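Local coordinates for protein putative RNase YutE (Bacillus subtilis subsp. subtilis str. 168, PDB 1YLM) that probably acts as the RNase toxin of a putative type VII toxin-antitoxin pair, working as a homodimer that its cognate antitoxin is thought to neutralise, at residues L36-I41 against G109-L114; E47-T52 against Q123-R128; G66-I71 against A94-L99; L89-A94 against K116-A121. One frame throughout, in Å; residues are numbered along the deposited sequence.

Contact 1 (L36-I41 against G109-L114); sequences LALQRI and GELYRL
Leu-38 and Leu-111 face each other between two helices, and Tyr-112 closes one side of the pair. The axes of the segments pass 9.8 Å apart with their N-to-C directions 47° from each other, close enough for side chains to reach the opposite backbone. Leu-111 does exactly that: with CG swung anti to its own N (chi1 175°), it sends CD2 onto segment 36-41 of helix 32-59, where this methyl lies 3.5 Å from Leu-38 O and 3.8 Å from Gln-39 CA. Leu-38 answers in the other direction. Its CD2 sits 3.6 Å from Tyr-112 CB, at the root of the tyrosine, and near the plane of the ring at its edge, while the CG of Leu-38 passes 4.3 Å from Leu-111 CD2. Tyr-112 therefore offers this contact its CB and a ring edge, and its ring goes on to meet those of Phe-23 and Trp-29. Gln-39 takes part mainly through CA, with CG at the margin; its amide is occupied elsewhere, OE1 by Arg-40 of the second subunit and NE2 by Ser-108. The result is apolar packing of two leucines and a tyrosine between helices 32-59 and 108-117 of the all-helical HepT-like fold, set directly behind the dimer face of helix 32-59.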
loop_
_atom_site.group_PDB
_atom_site.type_symbol
_atom_site.label_atom_id
_atom_site.label_comp_id
_atom_site.label_asym_id
_atom_site.label_seq_id
_atom_site.Cartn_x
_atom_site.Cartn_y
_atom_site.Cartn_z
ATOM N N LEU A 36 2.790 -0.302 -12.455
ATOM C CA LEU A 36 2.365 0.411 -11.268
ATOM C C LEU A 36 0.900 0.125 -10.981
ATOM O O LEU A 36 0.545 -0.132 -9.832
ATOM C CB LEU A 36 2.578 1.905 -11.459
ATOM C CG LEU A 36 4.021 2.395 -11.335
ATOM C CD1 LEU A 36 4.048 3.816 -11.907
ATOM C CD2 LEU A 36 4.478 2.370 -9.880
ATOM N N ALA A 37 0.062 0.156 -12.025
ATOM C CA ALA A 37 -1.376 -0.137 -11.850
ATOM C C ALA A 37 -1.580 -1.556 -11.331
ATOM O O ALA A 37 -2.431 -1.784 -10.468
ATOM C CB ALA A 37 -2.154 0.069 -13.151
ATOM N N LEU A 38 -0.824 -2.511 -11.870
ATOM C CA LEU A 38 -0.963 -3.902 -11.457
ATOM C C LEU A 38 -0.551 -4.083 -10.005
ATOM O O LEU A 38 -1.207 -4.817 -9.268
ATOM C CB LEU A 38 -0.161 -4.846 -12.358
ATOM C CG LEU A 38 -0.331 -6.341 -12.122
ATOM C CD1 LEU A 38 -1.803 -6.786 -12.241
ATOM C CD2 LEU A 38 0.557 -7.067 -13.126
ATOM N N GLN A 39 0.496 -3.392 -9.578
ATOM C CA GLN A 39 0.872 -3.414 -8.135
ATOM C C GLN A 39 -0.258 -2.891 -7.234
ATOM O O GLN A 39 -0.545 -3.471 -6.174
ATOM C CB GLN A 39 2.171 -2.634 -7.877
ATOM C CG GLN A 39 3.418 -3.319 -8.484
ATOM C CD GLN A 39 4.637 -2.423 -8.479
ATOM O OE1 GLN A 39 4.671 -1.409 -7.787
ATOM N NE2 GLN A 39 5.653 -2.807 -9.234
ATOM N N ARG A 40 -0.905 -1.802 -7.654
ATOM C CA ARG A 40 -2.023 -1.273 -6.873
ATOM C C ARG A 40 -3.180 -2.267 -6.810
ATOM O O ARG A 40 -3.740 -2.497 -5.741
ATOM C CB ARG A 40 -2.494 0.075 -7.423
ATOM C CG ARG A 40 -3.594 0.754 -6.587
ATOM C CD ARG A 40 -3.110 1.119 -5.214
ATOM N NE ARG A 40 -4.142 1.804 -4.446
ATOM C CZ ARG A 40 -4.032 2.092 -3.150
ATOM N NH1 ARG A 40 -2.951 1.716 -2.471
ATOM N NH2 ARG A 40 -5.015 2.724 -2.520
ATOM N N ILE A 41 -3.521 -2.864 -7.951
ATOM C CA ILE A 41 -4.567 -3.888 -7.997
ATOM C C ILE A 41 -4.254 -5.051 -7.035
ATOM O O ILE A 41 -5.122 -5.451 -6.232
ATOM C CB ILE A 41 -4.783 -4.439 -9.436
ATOM C CG1 ILE A 41 -5.436 -3.365 -10.327
ATOM C CG2 ILE A 41 -5.650 -5.708 -9.379
ATOM C CD1 ILE A 41 -5.470 -3.749 -11.793
ATOM N N GLY A 109 5.565 -8.699 -13.205
ATOM C CA GLY A 109 5.363 -9.919 -14.014
ATOM C C GLY A 109 5.012 -11.116 -13.138
ATOM O O GLY A 109 4.091 -11.885 -13.434
ATOM N N GLU A 110 5.761 -11.250 -12.047
ATOM C CA GLU A 110 5.537 -12.233 -11.006
ATOM C C GLU A 110 4.113 -12.108 -10.440
ATOM O O GLU A 110 3.388 -13.094 -10.325
ATOM C CB GLU A 110 6.572 -11.945 -9.920
ATOM C CG GLU A 110 6.536 -12.774 -8.720
ATOM C CD GLU A 110 7.786 -12.560 -7.883
ATOM O OE1 GLU A 110 7.991 -11.459 -7.338
ATOM O OE2 GLU A 110 8.571 -13.499 -7.765
ATOM N N LEU A 111 3.732 -10.875 -10.106
ATOM C CA LEU A 111 2.431 -10.591 -9.520
ATOM C C LEU A 111 1.308 -10.915 -10.513
ATOM O O LEU A 111 0.313 -11.535 -10.141
ATOM C CB LEU A 111 2.369 -9.128 -9.069
ATOM C CG LEU A 111 1.017 -8.639 -8.529
ATOM C CD1 LEU A 111 0.545 -9.491 -7.348
ATOM C CD2 LEU A 111 1.159 -7.172 -8.135
ATOM N N TYR A 112 1.482 -10.524 -11.779
ATOM C CA TYR A 112 0.531 -10.909 -12.821
ATOM C C TYR A 112 0.276 -12.414 -12.823
ATOM O O TYR A 112 -0.883 -12.861 -12.844
ATOM C CB TYR A 112 0.986 -10.457 -14.223
ATOM C CG TYR A 112 0.002 -10.872 -15.301
ATOM C CD1 TYR A 112 -1.042 -10.028 -15.679
ATOM C CD2 TYR A 112 0.095 -12.131 -15.910
ATOM C CE1 TYR A 112 -1.957 -10.417 -16.645
ATOM C CE2 TYR A 112 -0.818 -12.530 -16.872
ATOM C CZ TYR A 112 -1.836 -11.666 -17.234
ATOM O OH TYR A 112 -2.734 -12.062 -18.197
ATOM N N ARG A 113 1.365 -13.192 -12.812
ATOM C CA ARG A 113 1.250 -14.645 -12.891
ATOM C C ARG A 113 0.545 -15.197 -11.675
ATOM O O ARG A 113 -0.242 -16.134 -11.779
ATOM C CB ARG A 113 2.622 -15.297 -13.088
ATOM C CG ARG A 113 3.123 -15.093 -14.525
ATOM C CD ARG A 113 4.443 -15.791 -14.795
ATOM N NE ARG A 113 5.561 -15.233 -14.039
ATOM C CZ ARG A 113 6.368 -14.265 -14.468
ATOM N NH1 ARG A 113 6.182 -13.693 -15.657
ATOM N NH2 ARG A 113 7.367 -13.862 -13.700
ATOM N N LEU A 114 0.817 -14.591 -10.527
ATOM C CA LEU A 114 0.181 -14.982 -9.276
ATOM C C LEU A 114 -1.333 -14.784 -9.291
ATOM O O LEU A 114 -2.102 -15.721 -8.990
ATOM C CB LEU A 114 0.844 -14.213 -8.123
ATOM C CG LEU A 114 0.692 -14.708 -6.704
ATOM C CD1 LEU A 114 1.100 -16.174 -6.582
ATOM C CD2 LEU A 114 1.518 -13.790 -5.781
#

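Contact 2 (E47-T52 against Q123-R128); sequences ECILDT and QDFPKR
Two helical segments, 47-52 and 123-128, come nearest at Ile-49 and Phe-125, whose CA atoms are 8.1 Å apart, and the second is kinked at Pro-126, whose nitrogen has no hydrogen to give to the preceding turn. The Phe-125 ring points across to the other helix and carries most of the contact. Ile-49 lies over one face of it, its CG1 4.2 Å from the ring centroid and 19° off the normal, a CH-pi contact displaced toward the rim. Both branches of the isoleucine lie on the same side of the ring plane, CG1 over CE2 and CD2, CG2 toward CZ at 3.9 Å. Thr-52 CG2 approaches the CZ end obliquely from the other side of that plane, 4.2 Å from Phe-125 CZ. The threonine hydroxyl is turned back to its own helix: OG1 donates to Cys-48 O at 2.9 Å, and Thr-52 N reaches this oxygen from the opposite face of the carbonyl plane. Around this buried site, Leu-89 of helix 83-93 packs on Phe-125, Met-72 of helix 71-77 on Ile-49, and Thr-12 of helix 6-23 on Thr-52.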
loop_
_atom_site.group_PDB
_atom_site.type_symbol
_atom_site.label_atom_id
_atom_site.label_comp_id
_atom_site.label_asym_id
_atom_site.label_seq_id
_atom_site.Cartn_x
_atom_site.Cartn_y
_atom_site.Cartn_z
ATOM N N GLU A 47 -5.849 -6.574 0.408
ATOM C CA GLU A 47 -6.424 -5.801 1.523
ATOM C C GLU A 47 -7.927 -6.047 1.679
ATOM O O GLU A 47 -8.412 -6.187 2.807
ATOM C CB GLU A 47 -6.160 -4.299 1.379
ATOM C CG GLU A 47 -4.715 -3.831 1.612
ATOM C CD GLU A 47 -4.014 -4.537 2.770
ATOM O OE1 GLU A 47 -4.203 -4.183 3.969
ATOM O OE2 GLU A 47 -3.251 -5.450 2.461
ATOM N N CYS A 48 -8.646 -6.098 0.554
ATOM C CA CYS A 48 -10.073 -6.397 0.555
ATOM C C CYS A 48 -10.339 -7.781 1.156
ATOM O O CYS A 48 -11.286 -7.940 1.934
ATOM C CB CYS A 48 -10.636 -6.373 -0.858
ATOM S SG CYS A 48 -10.858 -4.715 -1.592
ATOM N N ILE A 49 -9.519 -8.769 0.794
ATOM C CA ILE A 49 -9.699 -10.121 1.349
ATOM C C ILE A 49 -9.439 -10.119 2.852
ATOM O O ILE A 49 -10.233 -10.670 3.626
ATOM C CB ILE A 49 -8.810 -11.159 0.654
ATOM C CG1 ILE A 49 -9.253 -11.347 -0.809
ATOM C CG2 ILE A 49 -8.823 -12.494 1.435
ATOM C CD1 ILE A 49 -8.174 -12.065 -1.669
ATOM N N LEU A 50 -8.332 -9.506 3.266
ATOM C CA LEU A 50 -7.969 -9.495 4.694
ATOM C C LEU A 50 -8.980 -8.733 5.542
ATOM O O LEU A 50 -9.351 -9.190 6.631
ATOM C CB LEU A 50 -6.579 -8.897 4.885
ATOM C CG LEU A 50 -5.435 -9.723 4.278
ATOM C CD1 LEU A 50 -4.109 -9.017 4.464
ATOM C CD2 LEU A 50 -5.386 -11.170 4.830
ATOM N N ASP A 51 -9.409 -7.572 5.032
ATOM C CA ASP A 51 -10.348 -6.707 5.746
ATOM C C ASP A 51 -11.703 -7.393 5.866
ATOM O O ASP A 51 -12.299 -7.421 6.955
ATOM C CB ASP A 51 -10.484 -5.341 5.031
ATOM C CG ASP A 51 -9.298 -4.401 5.317
ATOM O OD1 ASP A 51 -8.546 -4.650 6.276
ATOM O OD2 ASP A 51 -9.135 -3.400 4.596
ATOM N N THR A 52 -12.163 -7.977 4.761
ATOM C CA THR A 52 -13.418 -8.756 4.761
ATOM C C THR A 52 -13.320 -9.953 5.714
ATOM O O THR A 52 -14.231 -10.193 6.535
ATOM C CB THR A 52 -13.816 -9.211 3.335
ATOM O OG1 THR A 52 -14.083 -8.047 2.533
ATOM C CG2 THR A 52 -15.092 -10.071 3.386
ATOM N N GLN A 123 -12.352 -14.600 -8.152
ATOM C CA GLN A 123 -13.710 -14.333 -8.624
ATOM C C GLN A 123 -14.779 -14.912 -7.698
ATOM O O GLN A 123 -15.827 -14.308 -7.501
ATOM C CB GLN A 123 -13.918 -14.906 -10.030
ATOM C CG GLN A 123 -13.033 -14.277 -11.103
ATOM C CD GLN A 123 -13.123 -14.998 -12.441
ATOM O OE1 GLN A 123 -13.470 -16.182 -12.508
ATOM N NE2 GLN A 123 -12.805 -14.289 -13.513
ATOM N N ASP A 124 -14.505 -16.087 -7.143
ATOM C CA ASP A 124 -15.467 -16.769 -6.275
ATOM C C ASP A 124 -15.529 -16.245 -4.847
ATOM O O ASP A 124 -16.506 -16.498 -4.150
ATOM C CB ASP A 124 -15.176 -18.269 -6.250
ATOM C CG ASP A 124 -15.512 -18.941 -7.567
ATOM O OD1 ASP A 124 -16.273 -18.352 -8.363
ATOM O OD2 ASP A 124 -15.014 -20.056 -7.798
ATOM N N PHE A 125 -14.490 -15.528 -4.413
ATOM C CA PHE A 125 -14.421 -15.040 -3.023
ATOM C C PHE A 125 -15.650 -14.199 -2.598
ATOM O O PHE A 125 -16.251 -14.482 -1.557
ATOM C CB PHE A 125 -13.102 -14.300 -2.757
ATOM C CG PHE A 125 -12.964 -13.774 -1.343
ATOM C CD1 PHE A 125 -12.663 -14.644 -0.281
ATOM C CD2 PHE A 125 -13.147 -12.428 -1.066
ATOM C CE1 PHE A 125 -12.556 -14.165 1.025
ATOM C CE2 PHE A 125 -13.013 -11.933 0.236
ATOM C CZ PHE A 125 -12.720 -12.797 1.277
ATOM N N PRO A 126 -16.029 -13.171 -3.396
ATOM C CA PRO A 126 -17.244 -12.403 -3.050
ATOM C C PRO A 126 -18.505 -13.271 -2.986
ATOM O O PRO A 126 -19.355 -13.059 -2.120
ATOM C CB PRO A 126 -17.371 -11.381 -4.201
ATOM C CG PRO A 126 -16.035 -11.298 -4.817
ATOM C CD PRO A 126 -15.368 -12.634 -4.605
ATOM N N LYS A 127 -18.631 -14.226 -3.903
ATOM C CA LYS A 127 -19.762 -15.152 -3.892
ATOM C C LYS A 127 -19.832 -15.949 -2.576
ATOM O O LYS A 127 -20.903 -16.063 -1.975
ATOM C CB LYS A 127 -19.690 -16.117 -5.080
ATOM C CG LYS A 127 -19.611 -15.438 -6.450
ATOM C CD LYS A 127 -19.522 -16.483 -7.592
ATOM C CE LYS A 127 -20.656 -17.527 -7.485
ATOM N NZ LYS A 127 -21.024 -18.140 -8.823
ATOM N N ARG A 128 -18.704 -16.509 -2.149
ATOM C CA ARG A 128 -18.621 -17.244 -0.879
ATOM C C ARG A 128 -19.045 -16.369 0.294
ATOM O O ARG A 128 -19.832 -16.798 1.147
ATOM C CB ARG A 128 -17.190 -17.739 -0.613
ATOM C CG ARG A 128 -16.648 -18.698 -1.655
ATOM C CD ARG A 128 -17.211 -20.103 -1.555
ATOM N NE ARG A 128 -16.679 -20.905 -2.664
ATOM C CZ ARG A 128 -17.269 -21.043 -3.850
ATOM N NH1 ARG A 128 -18.450 -20.478 -4.095
ATOM N NH2 ARG A 128 -16.682 -21.769 -4.800
#

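Contact 3 (G66-I71 against A94-L99); sequences GSYDDI and AYRKTL
One face of the Tyr-68 ring carries the aliphatic part of Arg-96, and a water sits in plane at the ring's edge. Arg-96 CD lies 4.1 Å from the ring centroid and 18° off the normal, a CH-pi contact shifted toward the rim. The guanidinium beyond it is turned 53° from the ring and placed obliquely; with CZ 5.1 Å from the centroid, any cation-pi attraction is weak. Tyr-68 has CG wedged between its backbone N and carbonyl carbon (chi1 71°), which directs the ring toward helix 96-100. Two waters tie down the phenol: one lies 2.8 Å from Tyr-68 OH and accepts from Arg-96 NH1, while the other, 2.9 Å from that OH, accepts from Lys-97 N and gives a weak bond to Ala-94 O. At the loop end, Asp-70 OD2 takes Ser-67 N at 2.6 Å through its anti lone pair and Ser-67 OG from above the carboxylate plane. Arg-96 NE forms a salt bridge with Glu-47. Arg-96 begins the segment matching the family's RX(4)HXY motif, with Gln-101 at the histidine position and Tyr-103 kept; probably an active-site residue by analogy, it makes this consistent with part of a HepT-type RNase site.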
loop_
_atom_site.group_PDB
_atom_site.type_symbol
_atom_site.label_atom_id
_atom_site.label_comp_id
_atom_site.label_asym_id
_atom_site.label_seq_id
_atom_site.Cartn_x
_atom_site.Cartn_y
_atom_site.Cartn_z
ATOM N N GLY A 66 -4.075 -14.706 14.941
ATOM C CA GLY A 66 -2.842 -14.193 15.548
ATOM C C GLY A 66 -2.210 -13.130 14.672
ATOM O O GLY A 66 -1.769 -12.079 15.167
ATOM N N SER A 67 -2.196 -13.400 13.367
ATOM C CA SER A 67 -1.662 -12.489 12.351
ATOM C C SER A 67 -2.588 -12.492 11.139
ATOM O O SER A 67 -3.425 -13.386 11.006
ATOM C CB SER A 67 -0.286 -12.966 11.891
ATOM O OG SER A 67 -0.407 -14.177 11.140
ATOM N N TYR A 68 -2.416 -11.524 10.234
ATOM C CA TYR A 68 -3.236 -11.514 9.019
ATOM C C TYR A 68 -3.139 -12.839 8.251
ATOM O O TYR A 68 -4.079 -13.235 7.562
ATOM C CB TYR A 68 -2.966 -10.281 8.131
ATOM C CG TYR A 68 -1.636 -10.250 7.423
ATOM C CD1 TYR A 68 -1.374 -11.088 6.333
ATOM C CD2 TYR A 68 -0.650 -9.352 7.815
ATOM C CE1 TYR A 68 -0.149 -11.047 5.671
ATOM C CE2 TYR A 68 0.578 -9.298 7.161
ATOM C CZ TYR A 68 0.822 -10.149 6.090
ATOM O OH TYR A 68 2.039 -10.082 5.440
ATOM N N ASP A 69 -2.016 -13.543 8.415
ATOM C CA ASP A 69 -1.794 -14.810 7.722
ATOM C C ASP A 69 -2.691 -15.956 8.185
ATOM O O ASP A 69 -2.830 -16.955 7.470
ATOM C CB ASP A 69 -0.325 -15.239 7.822
ATOM C CG ASP A 69 0.516 -14.665 6.713
ATOM O OD1 ASP A 69 0.111 -14.768 5.523
ATOM O OD2 ASP A 69 1.585 -14.100 7.026
ATOM N N ASP A 70 -3.286 -15.809 9.373
ATOM C CA ASP A 70 -4.161 -16.839 9.959
ATOM C C ASP A 70 -5.614 -16.740 9.472
ATOM O O ASP A 70 -6.386 -17.708 9.560
ATOM C CB ASP A 70 -4.129 -16.729 11.484
ATOM C CG ASP A 70 -2.736 -16.903 12.044
ATOM O OD1 ASP A 70 -2.141 -17.979 11.803
ATOM O OD2 ASP A 70 -2.232 -15.962 12.710
ATOM N N ILE A 71 -5.967 -15.573 8.952
ATOM C CA ILE A 71 -7.339 -15.274 8.520
ATOM C C ILE A 71 -7.969 -16.339 7.617
ATOM O O ILE A 71 -9.102 -16.781 7.866
ATOM C CB ILE A 71 -7.415 -13.853 7.889
ATOM C CG1 ILE A 71 -7.143 -12.808 8.971
ATOM C CG2 ILE A 71 -8.772 -13.607 7.237
ATOM C CD1 ILE A 71 -6.870 -11.404 8.474
ATOM N N ALA A 94 0.528 -13.926 0.468
ATOM C CA ALA A 94 1.959 -13.986 0.764
ATOM C C ALA A 94 2.759 -12.896 0.038
ATOM O O ALA A 94 3.877 -12.582 0.444
ATOM C CB ALA A 94 2.503 -15.379 0.442
ATOM N N TYR A 95 2.172 -12.302 -1.010
ATOM C CA TYR A 95 2.821 -11.191 -1.727
ATOM C C TYR A 95 2.694 -9.821 -1.030
ATOM O O TYR A 95 3.333 -8.851 -1.431
ATOM C CB TYR A 95 2.356 -11.131 -3.202
ATOM C CG TYR A 95 3.443 -10.639 -4.137
ATOM C CD1 TYR A 95 4.513 -11.465 -4.483
ATOM C CD2 TYR A 95 3.418 -9.334 -4.657
ATOM C CE1 TYR A 95 5.520 -11.023 -5.330
ATOM C CE2 TYR A 95 4.449 -8.873 -5.499
ATOM C CZ TYR A 95 5.488 -9.727 -5.832
ATOM O OH TYR A 95 6.512 -9.316 -6.672
ATOM N N ARG A 96 1.869 -9.742 0.020
ATOM C CA ARG A 96 1.580 -8.474 0.681
ATOM C C ARG A 96 2.838 -7.770 1.169
ATOM O O ARG A 96 2.994 -6.584 0.948
ATOM C CB ARG A 96 0.611 -8.652 1.850
ATOM C CG ARG A 96 0.048 -7.324 2.364
ATOM C CD ARG A 96 -0.773 -7.529 3.641
ATOM N NE ARG A 96 -1.365 -6.272 4.105
ATOM C CZ ARG A 96 -0.840 -5.464 5.023
ATOM N NH1 ARG A 96 0.315 -5.756 5.627
ATOM N NH2 ARG A 96 -1.483 -4.347 5.350
ATOM N N LYS A 97 3.730 -8.498 1.836
ATOM C CA LYS A 97 4.926 -7.866 2.404
ATOM C C LYS A 97 5.786 -7.206 1.320
ATOM O O LYS A 97 6.317 -6.114 1.527
ATOM C CB LYS A 97 5.758 -8.883 3.209
ATOM C CG LYS A 97 6.966 -8.287 3.926
ATOM C CD LYS A 97 7.772 -9.400 4.623
ATOM C CE LYS A 97 8.903 -8.837 5.508
ATOM N NZ LYS A 97 9.602 -9.948 6.275
ATOM N N THR A 98 5.903 -7.859 0.168
ATOM C CA THR A 98 6.621 -7.281 -0.966
ATOM C C THR A 98 5.968 -5.982 -1.440
ATOM O O THR A 98 6.653 -4.987 -1.709
ATOM C CB THR A 98 6.738 -8.285 -2.135
ATOM O OG1 THR A 98 7.452 -9.449 -1.677
ATOM C CG2 THR A 98 7.500 -7.653 -3.298
ATOM N N LEU A 99 4.642 -5.985 -1.522
ATOM C CA LEU A 99 3.914 -4.807 -2.006
ATOM C C LEU A 99 3.938 -3.624 -1.049
ATOM O O LEU A 99 4.024 -2.475 -1.499
ATOM C CB LEU A 99 2.474 -5.181 -2.365
ATOM C CG LEU A 99 2.344 -5.950 -3.682
ATOM C CD1 LEU A 99 0.959 -6.601 -3.757
ATOM C CD2 LEU A 99 2.580 -5.035 -4.896
HETATM O O HOH W 1 2.750 -7.377 5.189
HETATM O O HOH W 2 3.018 -11.203 2.979
#

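Contact 4 (L89-A94 against K116-A121); sequences LKKLIA and KAHQTA
Lys-91 and His-118 both carry CG beside the backbone N, anti to the carbonyl carbon (chi1 -66° and -51°), and from there their side chains cross at about a right angle. The lysine stays extended as far as CE, so two of its methylenes reach the imidazole: CB lies 3.6 Å from His-118 NE2 and CD 3.7 Å from His-118 CE1. Only the turn about CD-CE (chi4 -47°) swings NZ away, 6.2 Å from His-118 NE2. Deeper in, Leu-89 brings its CD2 to 4.0 Å from Ala-121 CB, where the CA atoms of Leu-89 and Ala-121 are 6.9 Å apart. Leu-89 CD2 also lies 4.1 Å from Ala-121 C. His-118 marks the break between helices 108-117 and 119-137, at the N-cap position of the second, and helix 83-93 packs against that junction. Ala-117 CB sits over one face of the imidazole, while ND1 is hydrogen-bonded to Glu-88. On the inner side, Leu-89 continues into Leu-122, Phe-125 and Met-72. The chemistry is thus apolar where Leu-89 meets Ala-121 and aliphatic against imidazole on the more exposed side; the Glu-88 carboxylate would tend to favour a protonated histidine and the nearby ammonium to work against it, leaving the charge undecided.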
loop_
_atom_site.group_PDB
_atom_site.type_symbol
_atom_site.label_atom_id
_atom_site.label_comp_id
_atom_site.label_asym_id
_atom_site.label_seq_id
_atom_site.Cartn_x
_atom_site.Cartn_y
_atom_site.Cartn_z
ATOM N N LEU A 89 -5.796 -18.523 -2.142
ATOM C CA LEU A 89 -5.820 -17.126 -1.699
ATOM C C LEU A 89 -4.623 -16.803 -0.807
ATOM O O LEU A 89 -4.049 -15.722 -0.909
ATOM C CB LEU A 89 -7.158 -16.769 -1.040
ATOM C CG LEU A 89 -8.374 -16.857 -1.993
ATOM C CD1 LEU A 89 -9.677 -16.502 -1.286
ATOM C CD2 LEU A 89 -8.239 -16.026 -3.253
ATOM N N LYS A 90 -4.206 -17.758 0.019
ATOM C CA LYS A 90 -3.005 -17.582 0.835
ATOM C C LYS A 90 -1.757 -17.275 -0.012
ATOM O O LYS A 90 -0.897 -16.501 0.407
ATOM C CB LYS A 90 -2.740 -18.814 1.698
ATOM C CG LYS A 90 -3.630 -18.942 2.948
ATOM C CD LYS A 90 -3.553 -20.371 3.513
ATOM C CE LYS A 90 -2.582 -20.457 4.649
ATOM N NZ LYS A 90 -2.551 -21.850 5.201
ATOM N N LYS A 91 -1.655 -17.893 -1.184
ATOM C CA LYS A 91 -0.478 -17.699 -2.049
ATOM C C LYS A 91 -0.392 -16.263 -2.571
ATOM O O LYS A 91 0.711 -15.712 -2.682
ATOM C CB LYS A 91 -0.472 -18.706 -3.207
ATOM C CG LYS A 91 -0.279 -20.159 -2.748
ATOM C CD LYS A 91 -0.469 -21.147 -3.909
ATOM C CE LYS A 91 -0.266 -22.617 -3.426
ATOM N NZ LYS A 91 0.951 -22.783 -2.605
ATOM N N LEU A 92 -1.547 -15.653 -2.860
ATOM C CA LEU A 92 -1.580 -14.232 -3.227
ATOM C C LEU A 92 -1.263 -13.357 -2.028
ATOM O O LEU A 92 -0.480 -12.404 -2.127
ATOM C CB LEU A 92 -2.938 -13.804 -3.811
ATOM C CG LEU A 92 -3.049 -12.292 -4.120
ATOM C CD1 LEU A 92 -2.021 -11.807 -5.169
ATOM C CD2 LEU A 92 -4.464 -11.952 -4.574
ATOM N N ILE A 93 -1.889 -13.670 -0.890
ATOM C CA ILE A 93 -1.680 -12.906 0.335
ATOM C C ILE A 93 -0.199 -12.848 0.743
ATOM O O ILE A 93 0.278 -11.841 1.282
ATOM C CB ILE A 93 -2.568 -13.484 1.483
ATOM C CG1 ILE A 93 -4.051 -13.166 1.192
ATOM C CG2 ILE A 93 -2.109 -12.976 2.862
ATOM C CD1 ILE A 93 -5.065 -14.020 1.972
ATOM N N ALA A 94 0.528 -13.926 0.468
ATOM C CA ALA A 94 1.959 -13.986 0.764
ATOM C C ALA A 94 2.759 -12.896 0.038
ATOM O O ALA A 94 3.877 -12.582 0.444
ATOM C CB ALA A 94 2.503 -15.379 0.442
ATOM N N LYS A 116 -3.238 -14.285 -11.968
ATOM C CA LYS A 116 -3.816 -15.096 -13.044
ATOM C C LYS A 116 -4.030 -16.532 -12.594
ATOM O O LYS A 116 -5.108 -17.103 -12.807
ATOM C CB LYS A 116 -2.972 -15.045 -14.333
ATOM C CG LYS A 116 -3.808 -15.302 -15.598
ATOM C CD LYS A 116 -4.577 -14.026 -15.979
ATOM C CE LYS A 116 -5.727 -14.268 -16.936
ATOM N NZ LYS A 116 -6.387 -12.966 -17.284
ATOM N N ALA A 117 -3.023 -17.087 -11.926
ATOM C CA ALA A 117 -3.055 -18.471 -11.453
ATOM C C ALA A 117 -4.219 -18.738 -10.496
ATOM O O ALA A 117 -4.700 -19.862 -10.405
ATOM C CB ALA A 117 -1.743 -18.821 -10.787
ATOM N N HIS A 118 -4.640 -17.712 -9.761
ATOM C CA HIS A 118 -5.693 -17.874 -8.750
ATOM C C HIS A 118 -6.927 -17.054 -9.073
ATOM O O HIS A 118 -7.703 -16.722 -8.186
ATOM C CB HIS A 118 -5.132 -17.556 -7.355
ATOM C CG HIS A 118 -3.866 -18.305 -7.044
ATOM N ND1 HIS A 118 -3.793 -19.683 -7.087
ATOM C CD2 HIS A 118 -2.620 -17.873 -6.741
ATOM C CE1 HIS A 118 -2.563 -20.068 -6.790
ATOM N NE2 HIS A 118 -1.828 -18.990 -6.580
ATOM N N GLN A 119 -7.128 -16.751 -10.356
ATOM C CA GLN A 119 -8.197 -15.848 -10.745
ATOM C C GLN A 119 -9.587 -16.422 -10.427
ATOM O O GLN A 119 -10.461 -15.694 -9.964
ATOM C CB GLN A 119 -8.065 -15.442 -12.218
ATOM C CG GLN A 119 -8.979 -14.280 -12.602
ATOM C CD GLN A 119 -8.678 -13.707 -13.964
ATOM O OE1 GLN A 119 -7.579 -13.860 -14.482
ATOM N NE2 GLN A 119 -9.659 -13.029 -14.549
ATOM N N THR A 120 -9.783 -17.726 -10.633
ATOM C CA THR A 120 -11.076 -18.347 -10.311
ATOM C C THR A 120 -11.438 -18.248 -8.808
ATOM O O THR A 120 -12.569 -17.868 -8.470
ATOM C CB THR A 120 -11.163 -19.817 -10.806
ATOM O OG1 THR A 120 -11.028 -19.849 -12.239
ATOM C CG2 THR A 120 -12.512 -20.426 -10.442
ATOM N N ALA A 121 -10.497 -18.587 -7.925
ATOM C CA ALA A 121 -10.690 -18.434 -6.473
ATOM C C ALA A 121 -10.950 -16.961 -6.121
ATOM O O ALA A 121 -11.813 -16.644 -5.291
ATOM C CB ALA A 121 -9.506 -18.961 -5.705
#

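How the contacts relate
From the N terminus, helix 32-59 supplies the first half of two contacts: 36-41 closes a long loop on 109-114 (contact 1), and 47-52 closes another on 123-128 (contact 2). These two cross. Contact 3, from the loop before helix 71-77 to helix 96-100, nests inside both. Contact 4 sets helix 83-93 against the junction of helices 108-117 and 119-137; it nests within contact 2 but crosses contacts 1 and 3, sharing Ala-94 with the latter. A salt bridge from Glu-47 to Arg-96 links contacts 2 and 3, and a hydrogen bond between Glu-110 and Tyr-95 links contacts 1 and 3. Contacts 1 and 2 tie helices 108-117 and 119-137 to helix 32-59, through which they also reach the second subunit.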